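Local structure of protein-L-isoaspartate(D-aspartate) O-methyltransferase (Sulfolobus tokodaii, 1VBF) at residues 27-32 with 79-84; 39-44 with 54-59. The protein probably catalyses the S-adenosylmethionine-dependent methyl esterification of L-isoaspartyl residues in damaged proteins, a step in their repair or degradation. One frame throughout, in Å; residues are numbered along the deposited sequence.

Interaction 1 of 2, residues 27-32 with 79-84; sequences LFLPEN and TGIGYY
Phe28 carries this contact: its ring lies over the backbone where the loop 79-82 runs into helix 83-91. With chi1 at -57°, CG is anti to the carbonyl carbon and the ring reaches across to the other segment. Tyr83 CA sits over one face, offset toward the rim, in a CH-pi contact 3.9 Å from the centroid of the Phe28 ring. Tyr83 has CG anti to its backbone N (chi1 172°), which swings its own ring round so that an edge faces Phe28. The two form a T-shaped pair, centroids of Phe28 and Tyr83 5.9 Å apart and planes at 76°. At the edge of the Phe28 ring, CD2 meets Ile81 O at 3.3 Å. Ile81 holds CG1 in the crowded position between N and the carbonyl carbon, and carries CD1 to Phe28 CB (3.9 Å) and to Leu29 CD2 (3.7 Å). No hydrogen bond joins the segments; a type II' turn, closed by Gly82 N to Thr79 O, leaves Gly82 as N-cap. This glycine-rich turn after strand 73-77 of the Rossmann-like sheet is consistent with the loop that in this family lines the S-adenosylmethionine site. Phe28 O is bonded to Tyr107 OH of helix 102-109. Val23 and Leu112 from loops and Ala86 of helix 83-91 touch Phe28, while strand 45-48 meets Leu29 through Leu45 and Ile81 through Ile47.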
loop_
_atom_site.group_PDB
_atom_site.type_symbol
_atom_site.label_atom_id
_atom_site.label_comp_id
_atom_site.label_asym_id
_atom_site.label_seq_id
_atom_site.Cartn_x
_atom_site.Cartn_y
_atom_site.Cartn_z
ATOM N N LEU B 27 -17.848 -29.714 -25.245
ATOM C CA LEU B 27 -18.004 -29.426 -26.664
ATOM C C LEU B 27 -17.728 -27.958 -27.005
ATOM O O LEU B 27 -17.623 -27.595 -28.183
ATOM C CB LEU B 27 -19.409 -29.813 -27.138
ATOM C CG LEU B 27 -19.628 -31.158 -27.868
ATOM C CD1 LEU B 27 -18.595 -32.224 -27.461
ATOM C CD2 LEU B 27 -21.051 -31.634 -27.566
ATOM N N PHE B 28 -17.615 -27.101 -25.998
ATOM C CA PHE B 28 -17.335 -25.721 -26.297
ATOM C C PHE B 28 -15.971 -25.347 -25.780
ATOM O O PHE B 28 -15.518 -24.223 -25.988
ATOM C CB PHE B 28 -18.367 -24.817 -25.671
ATOM C CG PHE B 28 -19.764 -25.124 -26.074
ATOM C CD1 PHE B 28 -20.409 -26.246 -25.571
ATOM C CD2 PHE B 28 -20.467 -24.254 -26.905
ATOM C CE1 PHE B 28 -21.742 -26.500 -25.888
ATOM C CE2 PHE B 28 -21.798 -24.499 -27.227
ATOM C CZ PHE B 28 -22.441 -25.627 -26.710
ATOM N N LEU B 29 -15.316 -26.289 -25.106
ATOM C CA LEU B 29 -13.982 -26.058 -24.558
ATOM C C LEU B 29 -12.880 -26.634 -25.442
ATOM O O LEU B 29 -13.056 -27.700 -26.036
ATOM C CB LEU B 29 -13.889 -26.668 -23.159
ATOM C CG LEU B 29 -14.711 -25.993 -22.057
ATOM C CD1 LEU B 29 -14.736 -26.885 -20.829
ATOM C CD2 LEU B 29 -14.129 -24.613 -21.712
ATOM N N PRO B 30 -11.727 -25.941 -25.536
ATOM C CA PRO B 30 -10.586 -26.388 -26.353
ATOM C C PRO B 30 -10.061 -27.717 -25.806
ATOM O O PRO B 30 -10.523 -28.191 -24.766
ATOM C CB PRO B 30 -9.545 -25.274 -26.171
ATOM C CG PRO B 30 -10.318 -24.121 -25.664
ATOM C CD PRO B 30 -11.379 -24.725 -24.790
ATOM N N GLU B 31 -9.084 -28.297 -26.493
ATOM C CA GLU B 31 -8.483 -29.565 -26.093
ATOM C C GLU B 31 -7.826 -29.480 -24.711
ATOM O O GLU B 31 -8.094 -30.289 -23.812
ATOM C CB GLU B 31 -7.445 -29.959 -27.149
ATOM C CG GLU B 31 -6.631 -31.225 -26.871
ATOM C CD GLU B 31 -7.507 -32.450 -26.662
ATOM O OE1 GLU B 31 -8.686 -32.421 -27.114
ATOM O OE2 GLU B 31 -7.010 -33.436 -26.053
ATOM N N ASN B 32 -6.952 -28.494 -24.561
ATOM C CA ASN B 32 -6.211 -28.254 -23.319
ATOM C C ASN B 32 -7.076 -28.177 -22.049
ATOM O O ASN B 32 -6.609 -28.495 -20.964
ATOM C CB ASN B 32 -5.400 -26.956 -23.470
ATOM C CG ASN B 32 -6.264 -25.780 -23.955
ATOM O OD1 ASN B 32 -6.826 -25.816 -25.054
ATOM N ND2 ASN B 32 -6.383 -24.751 -23.129
ATOM N N THR B 79 -20.597 -13.263 -25.844
ATOM C CA THR B 79 -20.738 -14.645 -26.295
ATOM C C THR B 79 -19.642 -15.589 -25.819
ATOM O O THR B 79 -19.927 -16.669 -25.305
ATOM C CB THR B 79 -20.823 -14.716 -27.846
ATOM O OG1 THR B 79 -21.882 -13.860 -28.290
ATOM C CG2 THR B 79 -21.114 -16.138 -28.316
ATOM N N GLY B 80 -18.393 -15.190 -25.985
ATOM C CA GLY B 80 -17.318 -16.056 -25.555
ATOM C C GLY B 80 -17.348 -17.373 -26.303
ATOM O O GLY B 80 -17.521 -17.372 -27.519
ATOM N N ILE B 81 -17.196 -18.492 -25.589
ATOM C CA ILE B 81 -17.179 -19.808 -26.219
ATOM C C ILE B 81 -18.553 -20.379 -26.529
ATOM O O ILE B 81 -18.660 -21.505 -26.970
ATOM C CB ILE B 81 -16.408 -20.829 -25.368
ATOM C CG1 ILE B 81 -17.186 -21.141 -24.087
ATOM C CG2 ILE B 81 -15.033 -20.293 -25.039
ATOM C CD1 ILE B 81 -16.583 -22.274 -23.268
ATOM N N GLY B 82 -19.608 -19.620 -26.278
ATOM C CA GLY B 82 -20.947 -20.088 -26.608
ATOM C C GLY B 82 -21.679 -21.040 -25.689
ATOM O O GLY B 82 -22.871 -21.277 -25.898
ATOM N N TYR B 83 -21.001 -21.584 -24.676
ATOM C CA TYR B 83 -21.641 -22.512 -23.739
ATOM C C TYR B 83 -22.863 -21.963 -22.970
ATOM O O TYR B 83 -23.913 -22.627 -22.882
ATOM C CB TYR B 83 -20.625 -23.028 -22.735
ATOM C CG TYR B 83 -21.266 -23.838 -21.647
ATOM C CD1 TYR B 83 -21.790 -25.100 -21.913
ATOM C CD2 TYR B 83 -21.423 -23.322 -20.373
ATOM C CE1 TYR B 83 -22.472 -25.850 -20.917
ATOM C CE2 TYR B 83 -22.111 -24.053 -19.358
ATOM C CZ TYR B 83 -22.631 -25.316 -19.637
ATOM O OH TYR B 83 -23.282 -26.039 -18.649
ATOM N N TYR B 84 -22.745 -20.772 -22.395
ATOM C CA TYR B 84 -23.896 -20.247 -21.676
ATOM C C TYR B 84 -24.964 -19.828 -22.686
ATOM O O TYR B 84 -26.163 -19.782 -22.366
ATOM C CB TYR B 84 -23.511 -19.061 -20.768
ATOM C CG TYR B 84 -22.549 -19.428 -19.662
ATOM C CD1 TYR B 84 -21.230 -19.013 -19.706
ATOM C CD2 TYR B 84 -22.945 -20.247 -18.602
ATOM C CE1 TYR B 84 -20.328 -19.394 -18.753
ATOM C CE2 TYR B 84 -22.037 -20.639 -17.623
ATOM C CZ TYR B 84 -20.731 -20.205 -17.711
ATOM O OH TYR B 84 -19.823 -20.573 -16.753
#

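Interaction 2 of 2, residues 39-44 with 54-59; sequences AHTHEA and TALNLG
His42 has CG anti to its carbonyl carbon (chi1 -70°), and its CB starts away from helix 56-65, yet the imidazole ends up alongside Asn57. The Asn57 side chain runs beside it in the same direction, with ring and amide planes 30° apart. Asn57 CB lies over one face of the imidazole, toward the rim, in a CH-pi contact 4.2 Å from the centroid of the His42 ring. The same Asn57 side chain crosses Thr41 at about a right angle, where Thr41 CG2 packs against it, while Thr41 OG1 meets Leu56 CD1 at 3.9 Å. The main polar link is backbone: Asn57 N donates to Thr41 O over 3.0 Å, nearly straight at 171°, although the donor stands above the carbonyl plane. A water accepts from Leu56 N and donates to Glu43 O, both at 2.7 Å. Glu43 O also receives a CA-H...O contact from Ala55 CA (3.4 Å), and Ala55 CB rests on His42 O. A type I turn, His40 to Glu43, presents these carbonyls. The segments flank the hairpin of strands 45-48 and 51-53, so the contact closes its base, with Ala55 as N-cap of helix 56-65. In the first turn, amides lack acceptors within the helix: Thr41 O serves Asn57 N and the water, tied to Glu43 O, serves Leu56 N, probably a favourable setting at the positive end of the helix dipole.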
loop_
_atom_site.group_PDB
_atom_site.type_symbol
_atom_site.label_atom_id
_atom_site.label_comp_id
_atom_site.label_asym_id
_atom_site.label_seq_id
_atom_site.Cartn_x
_atom_site.Cartn_y
_atom_site.Cartn_z
ATOM N N ALA B 39 -15.076 -30.208 -13.631
ATOM C CA ALA B 39 -14.136 -30.292 -12.508
ATOM C C ALA B 39 -13.441 -28.936 -12.336
ATOM O O ALA B 39 -13.152 -28.264 -13.330
ATOM C CB ALA B 39 -13.119 -31.375 -12.768
ATOM N N HIS B 40 -13.166 -28.536 -11.095
ATOM C CA HIS B 40 -12.522 -27.241 -10.828
ATOM C C HIS B 40 -13.518 -26.171 -11.179
ATOM O O HIS B 40 -13.185 -25.068 -11.596
ATOM C CB HIS B 40 -11.250 -27.094 -11.657
ATOM C CG HIS B 40 -10.226 -28.125 -11.324
ATOM N ND1 HIS B 40 -9.537 -28.119 -10.130
ATOM C CD2 HIS B 40 -9.872 -29.267 -11.960
ATOM C CE1 HIS B 40 -8.804 -29.214 -10.042
ATOM N NE2 HIS B 40 -8.990 -29.930 -11.137
ATOM N N THR B 41 -14.764 -26.538 -10.959
ATOM C CA THR B 41 -15.914 -25.717 -11.239
ATOM C C THR B 41 -15.904 -24.252 -10.767
ATOM O O THR B 41 -16.714 -23.433 -11.224
ATOM C CB THR B 41 -17.125 -26.486 -10.722
ATOM O OG1 THR B 41 -17.635 -27.278 -11.798
ATOM C CG2 THR B 41 -18.191 -25.587 -10.191
ATOM N N HIS B 42 -14.969 -23.911 -9.886
ATOM C CA HIS B 42 -14.902 -22.559 -9.358
ATOM C C HIS B 42 -13.875 -21.688 -10.054
ATOM O O HIS B 42 -13.754 -20.511 -9.744
ATOM C CB HIS B 42 -14.636 -22.576 -7.842
ATOM C CG HIS B 42 -15.792 -23.070 -7.020
ATOM N ND1 HIS B 42 -16.082 -24.411 -6.867
ATOM C CD2 HIS B 42 -16.746 -22.403 -6.323
ATOM C CE1 HIS B 42 -17.162 -24.546 -6.116
ATOM N NE2 HIS B 42 -17.587 -23.344 -5.772
ATOM N N GLU B 43 -13.134 -22.243 -10.998
ATOM C CA GLU B 43 -12.149 -21.429 -11.684
ATOM C C GLU B 43 -12.584 -20.935 -13.060
ATOM O O GLU B 43 -13.386 -21.570 -13.737
ATOM C CB GLU B 43 -10.872 -22.201 -11.874
ATOM C CG GLU B 43 -10.309 -22.796 -10.649
ATOM C CD GLU B 43 -9.084 -23.600 -10.988
ATOM O OE1 GLU B 43 -8.113 -23.012 -11.521
ATOM O OE2 GLU B 43 -9.105 -24.825 -10.738
ATOM N N ALA B 44 -12.022 -19.802 -13.469
ATOM C CA ALA B 44 -12.298 -19.212 -14.771
ATOM C C ALA B 44 -11.246 -19.811 -15.672
ATOM O O ALA B 44 -10.093 -19.909 -15.278
ATOM C CB ALA B 44 -12.147 -17.709 -14.723
ATOM N N THR B 54 -16.271 -17.431 -17.603
ATOM C CA THR B 54 -16.728 -17.397 -16.221
ATOM C C THR B 54 -16.730 -18.814 -15.622
ATOM O O THR B 54 -16.933 -19.819 -16.331
ATOM C CB THR B 54 -18.148 -16.851 -16.104
ATOM O OG1 THR B 54 -18.198 -15.504 -16.572
ATOM C CG2 THR B 54 -18.585 -16.868 -14.686
ATOM N N ALA B 55 -16.493 -18.885 -14.316
ATOM C CA ALA B 55 -16.494 -20.146 -13.605
ATOM C C ALA B 55 -17.884 -20.752 -13.724
ATOM O O ALA B 55 -18.902 -20.041 -13.623
ATOM C CB ALA B 55 -16.163 -19.913 -12.165
ATOM N N LEU B 56 -17.923 -22.067 -13.926
ATOM C CA LEU B 56 -19.181 -22.770 -14.082
ATOM C C LEU B 56 -20.116 -22.535 -12.916
ATOM O O LEU B 56 -21.323 -22.319 -13.112
ATOM C CB LEU B 56 -18.956 -24.270 -14.226
ATOM C CG LEU B 56 -19.774 -25.047 -15.277
ATOM C CD1 LEU B 56 -19.906 -26.502 -14.836
ATOM C CD2 LEU B 56 -21.149 -24.457 -15.447
ATOM N N ASN B 57 -19.572 -22.603 -11.703
ATOM C CA ASN B 57 -20.406 -22.395 -10.536
ATOM C C ASN B 57 -21.017 -20.995 -10.580
ATOM O O ASN B 57 -22.192 -20.798 -10.265
ATOM C CB ASN B 57 -19.596 -22.594 -9.260
ATOM C CG ASN B 57 -20.348 -23.448 -8.215
ATOM O OD1 ASN B 57 -21.433 -23.076 -7.732
ATOM N ND2 ASN B 57 -19.770 -24.605 -7.869
ATOM N N LEU B 58 -20.231 -20.015 -11.000
ATOM C CA LEU B 58 -20.740 -18.662 -11.077
ATOM C C LEU B 58 -21.791 -18.545 -12.180
ATOM O O LEU B 58 -22.910 -18.056 -11.929
ATOM C CB LEU B 58 -19.598 -17.697 -11.347
ATOM C CG LEU B 58 -19.545 -16.470 -10.449
ATOM C CD1 LEU B 58 -18.705 -15.463 -11.124
ATOM C CD2 LEU B 58 -20.908 -15.873 -10.234
ATOM N N GLY B 59 -21.420 -18.982 -13.396
ATOM C CA GLY B 59 -22.324 -18.943 -14.545
ATOM C C GLY B 59 -23.711 -19.562 -14.342
ATOM O O GLY B 59 -24.750 -18.972 -14.686
HETATM O O HOH W 1 -15.477 -22.995 -14.561
#

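Both contacts set a loop from the region between helix 14-22 and strand 45-48 against the start of a helix: interaction 1 at helix 83-91, interaction 2 at helix 56-65. Interaction 1 is buried throughout and joins its segments by aromatic and aliphatic packing alone. Interaction 2 is partly exposed, with His42 at the surface, and relies on backbone and water-mediated hydrogen bonds. Their centres lie about 13 Å apart, and segments 39-44 and 54-59 fall between the two halves of interaction 1 in sequence. Tyr84 connects them: its OH probably hydrogen-bonds Thr54 O at 3.0 Å, and its CE2 packs on Gly59 CA. Both also touch the second subunit.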